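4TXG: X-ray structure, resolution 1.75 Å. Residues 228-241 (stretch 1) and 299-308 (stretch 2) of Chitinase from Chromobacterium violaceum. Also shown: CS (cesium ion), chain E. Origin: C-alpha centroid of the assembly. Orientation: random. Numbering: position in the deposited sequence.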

# COMPACT_ATOMS: atom_id res chain seq x y z
N PRO A 228 -14.19 23.73 16.90
CA PRO A 228 -13.44 24.94 16.53
C PRO A 228 -12.82 24.83 15.13
O PRO A 228 -11.73 25.34 14.86
CB PRO A 228 -12.36 25.00 17.61
CG PRO A 228 -12.07 23.55 17.88
CD PRO A 228 -13.40 22.83 17.76
N TYR A 229 -13.53 24.14 14.25
CA TYR A 229 -13.16 24.01 12.85
C TYR A 229 -14.42 23.68 12.07
O TYR A 229 -15.36 23.11 12.62
CB TYR A 229 -12.10 22.93 12.63
CG TYR A 229 -12.35 21.62 13.35
CD1 TYR A 229 -11.87 21.41 14.64
CD2 TYR A 229 -13.05 20.58 12.72
CE1 TYR A 229 -12.09 20.21 15.30
CE2 TYR A 229 -13.27 19.37 13.38
CZ TYR A 229 -12.78 19.19 14.66
OH TYR A 229 -13.00 18.00 15.32
N LYS A 230 -14.42 24.03 10.79
CA LYS A 230 -15.52 23.65 9.91
C LYS A 230 -15.01 22.60 8.92
O LYS A 230 -14.23 21.73 9.30
CB LYS A 230 -16.08 24.88 9.19
CG LYS A 230 -16.73 25.87 10.16
CD LYS A 230 -17.44 27.01 9.44
CE LYS A 230 -16.46 27.89 8.69
NZ LYS A 230 -17.12 29.15 8.22
N GLY A 231 -15.46 22.67 7.68
CA GLY A 231 -14.91 21.82 6.62
C GLY A 231 -15.17 20.33 6.73
O GLY A 231 -16.04 19.88 7.50
N HIS A 232 -14.44 19.55 5.93
CA HIS A 232 -14.54 18.09 5.97
C HIS A 232 -14.35 17.55 7.39
O HIS A 232 -15.02 16.60 7.80
CB HIS A 232 -13.49 17.42 5.08
CG HIS A 232 -13.63 17.71 3.61
ND1 HIS A 232 -14.80 17.53 2.92
CD2 HIS A 232 -12.70 18.11 2.71
CE1 HIS A 232 -14.60 17.83 1.64
NE2 HIS A 232 -13.34 18.17 1.49
N PHE A 233 -13.42 18.14 8.14
CA PHE A 233 -13.06 17.60 9.45
C PHE A 233 -14.23 17.68 10.43
O PHE A 233 -14.43 16.80 11.26
CB PHE A 233 -11.85 18.32 10.04
CG PHE A 233 -10.52 17.95 9.38
CD1 PHE A 233 -10.47 17.14 8.26
CD2 PHE A 233 -9.33 18.44 9.91
CE1 PHE A 233 -9.24 16.82 7.67
CE2 PHE A 233 -8.11 18.13 9.33
CZ PHE A 233 -8.06 17.31 8.21
N ASN A 234 -14.99 18.77 10.36
CA ASN A 234 -16.17 18.94 11.20
C ASN A 234 -17.16 17.79 10.97
O ASN A 234 -17.65 17.16 11.92
CB ASN A 234 -16.82 20.30 10.92
CG ASN A 234 -17.95 20.63 11.88
OD1 ASN A 234 -18.97 19.94 11.91
ND2 ASN A 234 -17.79 21.70 12.65
N LEU A 235 -17.44 17.50 9.71
CA LEU A 235 -18.35 16.40 9.37
C LEU A 235 -17.77 15.04 9.80
O LEU A 235 -18.51 14.20 10.32
CB LEU A 235 -18.67 16.41 7.87
CG LEU A 235 -19.55 17.60 7.44
CD1 LEU A 235 -19.85 17.59 5.95
CD2 LEU A 235 -20.86 17.59 8.24
N LEU A 236 -16.47 14.82 9.61
CA LEU A 236 -15.87 13.55 10.05
C LEU A 236 -16.09 13.35 11.54
O LEU A 236 -16.49 12.27 11.99
CB LEU A 236 -14.37 13.50 9.71
CG LEU A 236 -14.01 13.41 8.23
CD1 LEU A 236 -12.48 13.45 8.09
CD2 LEU A 236 -14.56 12.15 7.60
N THR A 237 -15.85 14.39 12.32
CA THR A 237 -16.01 14.30 13.78
C THR A 237 -17.45 13.97 14.15
O THR A 237 -17.71 13.13 15.02
CB THR A 237 -15.57 15.60 14.46
OG1 THR A 237 -14.17 15.81 14.18
CG2 THR A 237 -15.77 15.52 15.97
N GLN A 238 -18.38 14.63 13.48
CA GLN A 238 -19.80 14.39 13.73
C GLN A 238 -20.26 12.97 13.42
O GLN A 238 -20.97 12.34 14.20
CB GLN A 238 -20.64 15.36 12.91
CG GLN A 238 -20.68 16.76 13.45
CD GLN A 238 -21.69 17.57 12.70
OE1 GLN A 238 -22.88 17.52 13.00
NE2 GLN A 238 -21.24 18.30 11.68
N TYR A 239 -19.88 12.47 12.25
CA TYR A 239 -20.36 11.15 11.84
C TYR A 239 -19.72 10.05 12.67
O TYR A 239 -20.35 9.01 12.89
CB TYR A 239 -20.11 10.93 10.34
CG TYR A 239 -21.22 11.53 9.51
CD1 TYR A 239 -21.19 12.87 9.14
CD2 TYR A 239 -22.31 10.77 9.12
CE1 TYR A 239 -22.22 13.43 8.40
CE2 TYR A 239 -23.34 11.32 8.37
CZ TYR A 239 -23.29 12.65 8.02
OH TYR A 239 -24.32 13.20 7.28
N LYS A 240 -18.50 10.26 13.14
CA LYS A 240 -17.87 9.26 14.00
C LYS A 240 -18.65 9.04 15.29
O LYS A 240 -18.59 7.96 15.87
CB LYS A 240 -16.42 9.65 14.32
CG LYS A 240 -15.49 9.43 13.14
CD LYS A 240 -14.12 8.96 13.59
CE LYS A 240 -13.37 10.03 14.31
NZ LYS A 240 -12.01 9.54 14.69
N ARG A 241 -19.40 10.05 15.73
CA ARG A 241 -20.23 9.88 16.92
C ARG A 241 -21.36 8.89 16.68
O ARG A 241 -21.75 8.14 17.59
CB ARG A 241 -20.82 11.23 17.37
CG ARG A 241 -19.78 12.28 17.66
CD ARG A 241 -20.47 13.56 18.08
NE ARG A 241 -19.54 14.65 18.29
CZ ARG A 241 -19.82 15.91 17.98
NH1 ARG A 241 -21.00 16.20 17.43
NH2 ARG A 241 -18.94 16.87 18.20
N ALA A 299 0.29 16.23 17.60
CA ALA A 299 -0.53 17.41 17.88
C ALA A 299 -1.75 17.46 16.96
O ALA A 299 -2.83 17.89 17.38
CB ALA A 299 0.30 18.68 17.72
N PHE A 300 -1.56 17.04 15.71
CA PHE A 300 -2.63 17.05 14.72
C PHE A 300 -3.72 16.04 15.08
O PHE A 300 -4.92 16.36 15.05
CB PHE A 300 -2.05 16.73 13.34
CG PHE A 300 -3.02 16.91 12.20
CD1 PHE A 300 -3.84 15.87 11.79
CD2 PHE A 300 -3.07 18.12 11.52
CE1 PHE A 300 -4.72 16.04 10.72
CE2 PHE A 300 -3.94 18.29 10.45
CZ PHE A 300 -4.75 17.26 10.05
N LEU A 301 -3.31 14.82 15.43
CA LEU A 301 -4.27 13.80 15.87
C LEU A 301 -5.09 14.27 17.07
O LEU A 301 -6.31 14.07 17.13
CB LEU A 301 -3.54 12.51 16.23
CG LEU A 301 -2.75 11.81 15.13
CD1 LEU A 301 -2.37 10.40 15.55
CD2 LEU A 301 -3.50 11.80 13.82
N ARG A 302 -4.42 14.88 18.04
CA ARG A 302 -5.09 15.37 19.23
C ARG A 302 -6.06 16.50 18.92
O ARG A 302 -7.13 16.60 19.52
CB ARG A 302 -4.05 15.84 20.26
CG ARG A 302 -3.39 14.70 20.99
CD ARG A 302 -2.16 15.15 21.76
NE ARG A 302 -1.74 14.14 22.73
CZ ARG A 302 -0.59 14.16 23.39
NH1 ARG A 302 0.28 15.14 23.19
NH2 ARG A 302 -0.30 13.19 24.26
N LYS A 303 -5.69 17.35 17.97
CA LYS A 303 -6.48 18.55 17.66
C LYS A 303 -7.77 18.23 16.92
O LYS A 303 -8.82 18.83 17.19
CB LYS A 303 -5.65 19.53 16.83
CG LYS A 303 -6.37 20.83 16.51
CD LYS A 303 -5.42 21.80 15.82
CE LYS A 303 -6.04 23.18 15.65
NZ LYS A 303 -5.08 24.08 14.94
N TYR A 304 -7.69 17.28 15.99
CA TYR A 304 -8.82 17.02 15.10
C TYR A 304 -9.50 15.68 15.33
O TYR A 304 -10.46 15.33 14.63
CB TYR A 304 -8.35 17.13 13.65
CG TYR A 304 -7.90 18.53 13.30
CD1 TYR A 304 -8.80 19.60 13.34
CD2 TYR A 304 -6.58 18.80 12.97
CE1 TYR A 304 -8.40 20.89 13.04
CE2 TYR A 304 -6.17 20.09 12.66
CZ TYR A 304 -7.09 21.13 12.70
OH TYR A 304 -6.70 22.42 12.40
N GLY A 305 -9.02 14.93 16.32
CA GLY A 305 -9.66 13.68 16.69
C GLY A 305 -9.46 12.54 15.70
O GLY A 305 -10.29 11.63 15.63
N PHE A 306 -8.38 12.58 14.94
CA PHE A 306 -8.02 11.43 14.10
C PHE A 306 -7.50 10.28 14.94
O PHE A 306 -6.96 10.49 16.03
CB PHE A 306 -6.98 11.82 13.04
CG PHE A 306 -7.58 12.49 11.83
CD1 PHE A 306 -7.73 13.87 11.79
CD2 PHE A 306 -7.99 11.74 10.74
CE1 PHE A 306 -8.29 14.49 10.68
CE2 PHE A 306 -8.54 12.36 9.61
CZ PHE A 306 -8.70 13.74 9.59
N ASP A 307 -7.68 9.06 14.44
CA ASP A 307 -7.26 7.85 15.15
C ASP A 307 -5.90 7.34 14.73
O ASP A 307 -5.39 6.37 15.28
CB ASP A 307 -8.29 6.74 14.94
CG ASP A 307 -9.66 7.14 15.41
OD1 ASP A 307 -9.83 7.30 16.64
OD2 ASP A 307 -10.57 7.31 14.57
N GLY A 308 -5.31 7.97 13.71
CA GLY A 308 -4.03 7.50 13.23
C GLY A 308 -3.49 8.32 12.09
O GLY A 308 -4.16 9.23 11.59
CS CS E . -25.08 19.48 13.26
O HOH W 1 -11.86 15.57 12.21
O HOH W 2 -12.65 13.53 14.62

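Stretch 1 opens with a few loop residues and passes into a helix running to R241 and beyond; stretch 2 is the last part of a helix, ending at Y304, followed by a loop. The helix axes come no closer than 12.3 Å, with 66° between their N-to-C directions, and side chains, largely aromatic, occupy the space between. The backbones come nearer than the axes: F233 CA to Y304 CA is 7.1 Å and T237 CA to G305 CA is 7.0 Å, the latter at the first residue after the helix. At G305 the chain leaves helical geometry with phi/psi of 72/26, a positive phi that by itself favours glycine. Around this turn Y304 O is contacted by waters and G305 O accepts a hydrogen bond from K240.

Aromatic rings occupy the space between the helices, and F233 is at their centre. Its CA-to-CB bond points toward stretch 2, and its ring meets three others. The edge of F233 is directed at the face of Y304 (F233 CD2 to Y304 CD1 3.7 Å, planes at 63°), while its own face receives the edge of F306 (F233 CE1 to F306 CZ 3.7 Å, planes at 76°). With F300 the approach is rim to rim, F233 CE2 to F300 CZ being 3.5 Å, and neither ring lies over the other. Y304 extends the series: its edge points to the face of Y229, with Y304 CD1 3.8 Å from Y229 CD1 and the planes at 77°. The steep interplanar angles exclude parallel stacking in all four pairs. L236 adds an aliphatic contact, its CD1 4.1 Å from F306 CZ.

Polar contacts accompany this apolar cluster. Within stretch 1, Y229 OH and T237 OG1 share a hydrogen bond of 2.7 Å, tying the segment before the helix to the helix itself. Water 2 lies 2.8 Å from T237 OG1 and 2.8 Å from Y304 O; water 1 lies 3.0 Å from F233 O and 2.8 Å from Y304 O, so water 1 bridges two backbone carbonyls, whereas water 2 joins a side chain to one.

K240 supplies the direct polar link. Its CA-to-CB bond points toward stretch 2, and its chain carries NZ to within 2.7 Å of D307 OD2, a hydrogen-bonded salt bridge. The same NZ donates to G305 O at 2.9 Å, so a single ammonium group engages both a carboxylate and a backbone carbonyl of the loop that follows the helix.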